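Local coordinates for protein microbial collagenase (Bacillus anthracis, PDB 5SV5) that probably helps a secreted collagenase engage its substrate, as the non-catalytic pre-peptidase C-terminal domain of this bacterial metalloprotease, at residues G22-H25 with T26-Y29. Residues are numbered along the deposited sequence; the frame is centred on the assembly and turned at random.
Sequences GGDH and TDVY. With NA (sodium ion), chain D; NA (sodium ion), chain B.
His25 is followed directly by Thr26, where the loop after strand 14-20 gives way to strand 26-33, and this junction in the beta-sandwich of the pre-peptidase C-terminal domain forms a two-sodium site. The backbone is irregular at Asp24 and His25; from Thr26 onward it is extended strand, paired with strand 84-92. The carboxylates of Asp24, from the loop, and Asp27, from the strand, converge on the two ions. Asp24 spreads its two oxygens over both metals, its chi1 of -176° carrying CG away from the backbone N and alongside the carbonyl carbon: OD1 binds the chain D sodium at 2.3 Å and OD2 the chain B sodium at 2.3 Å. Asp27 binds differently. Its OD1 bridges the ions, 2.3 Å from the chain D sodium and 2.4 Å from the chain B sodium, while OD2 adds a longer 2.7 Å bond to the chain B sodium, making that carboxylate bidentate there. The Thr26 carbonyl O and waters 2 and 5 also bind the chain D ion; Ser19 O and waters 3 and 4 bind the other. The positive ions probably offset the repulsion between the carboxylates, and Tyr100 OH, hydrogen-bonded to Asp27 OD2, helps fix the bidentate group. Water 1 accepts from Thr26 N and can donate to Asp24 OD1, though it has more acceptors around it than protons to give; it also lies 3.8 Å above the His25 ring, over its centre. Thr26 OG1 lies in the plane of that ring at its edge, 2.8 Å from His25 ND1 in a hydrogen bond bent to 148°, in which either atom could be the donor.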
loop_
_atom_site.group_PDB
_atom_site.type_symbol
_atom_site.label_atom_id
_atom_site.label_comp_id
_atom_site.label_asym_id
_atom_site.label_seq_id
_atom_site.Cartn_x
_atom_site.Cartn_y
_atom_site.Cartn_z
ATOM N N GLY A 22 -16.077 5.779 4.713
ATOM C CA GLY A 22 -17.259 5.642 3.872
ATOM C C GLY A 22 -16.965 4.883 2.597
ATOM O O GLY A 22 -16.352 3.813 2.627
ATOM N N GLY A 23 -17.390 5.453 1.477
ATOM C CA GLY A 23 -17.183 4.866 0.170
ATOM C C GLY A 23 -15.772 4.936 -0.369
ATOM O O GLY A 23 -15.515 4.405 -1.456
ATOM N N ASP A 24 -14.864 5.604 0.351
ATOM C CA ASP A 24 -13.453 5.640 -0.050
ATOM C C ASP A 24 -12.798 4.364 0.477
ATOM O O ASP A 24 -12.364 4.301 1.634
ATOM C CB ASP A 24 -12.764 6.878 0.509
ATOM C CG ASP A 24 -11.346 7.014 0.045
ATOM O OD1 ASP A 24 -11.000 6.468 -1.036
ATOM O OD2 ASP A 24 -10.584 7.743 0.722
ATOM N N HIS A 25 -12.776 3.336 -0.368
ATOM C CA HIS A 25 -12.276 2.026 0.054
ATOM C C HIS A 25 -10.865 1.693 -0.406
ATOM O O HIS A 25 -10.297 0.720 0.099
ATOM C CB HIS A 25 -13.243 0.915 -0.358
ATOM C CG HIS A 25 -13.555 0.916 -1.805
ATOM N ND1 HIS A 25 -12.635 0.552 -2.761
ATOM C CD2 HIS A 25 -14.663 1.307 -2.471
ATOM C CE1 HIS A 25 -13.178 0.686 -3.957
ATOM N NE2 HIS A 25 -14.410 1.138 -3.807
ATOM N N THR A 26 -10.303 2.470 -1.336
ATOM C CA THR A 26 -8.975 2.189 -1.886
ATOM C C THR A 26 -8.197 3.462 -2.111
ATOM O O THR A 26 -8.734 4.422 -2.676
ATOM C CB THR A 26 -9.096 1.469 -3.255
ATOM O OG1 THR A 26 -9.824 0.246 -3.088
ATOM C CG2 THR A 26 -7.734 1.135 -3.835
ATOM N N ASP A 27 -6.940 3.475 -1.673
ATOM C CA ASP A 27 -5.951 4.488 -2.032
ATOM C C ASP A 27 -4.834 3.811 -2.818
ATOM O O ASP A 27 -4.412 2.705 -2.497
ATOM C CB ASP A 27 -5.357 5.154 -0.797
ATOM C CG ASP A 27 -6.329 6.050 -0.059
ATOM O OD1 ASP A 27 -7.318 6.525 -0.647
ATOM O OD2 ASP A 27 -6.083 6.335 1.133
ATOM N N VAL A 28 -4.340 4.495 -3.839
ATOM C CA VAL A 28 -3.258 3.966 -4.673
ATOM C C VAL A 28 -2.052 4.891 -4.591
ATOM O O VAL A 28 -2.187 6.131 -4.653
ATOM C CB VAL A 28 -3.707 3.804 -6.142
ATOM C CG1 VAL A 28 -2.613 3.152 -6.980
ATOM C CG2 VAL A 28 -4.979 2.976 -6.215
ATOM N N TYR A 29 -0.883 4.275 -4.461
ATOM C CA TYR A 29 0.385 4.975 -4.453
ATOM C C TYR A 29 1.272 4.369 -5.527
ATOM O O TYR A 29 1.144 3.181 -5.851
ATOM C CB TYR A 29 1.089 4.841 -3.094
ATOM C CG TYR A 29 0.292 5.415 -1.959
ATOM C CD1 TYR A 29 -0.696 4.684 -1.323
ATOM C CD2 TYR A 29 0.508 6.721 -1.536
ATOM C CE1 TYR A 29 -1.442 5.229 -0.274
ATOM C CE2 TYR A 29 -0.239 7.286 -0.512
ATOM C CZ TYR A 29 -1.211 6.539 0.123
ATOM O OH TYR A 29 -1.935 7.120 1.147
HETATM NA NA NA D . -9.026 6.698 -2.134
HETATM NA NA NA B . -8.290 7.830 1.142
HETATM O O HOH W 1 -12.009 4.389 -3.112
HETATM O O HOH W 2 -9.177 9.102 -1.934
HETATM O O HOH W 3 -6.536 9.121 2.129
HETATM O O HOH W 4 -8.616 10.132 0.445
HETATM O O HOH W 5 -8.172 6.869 -4.379
#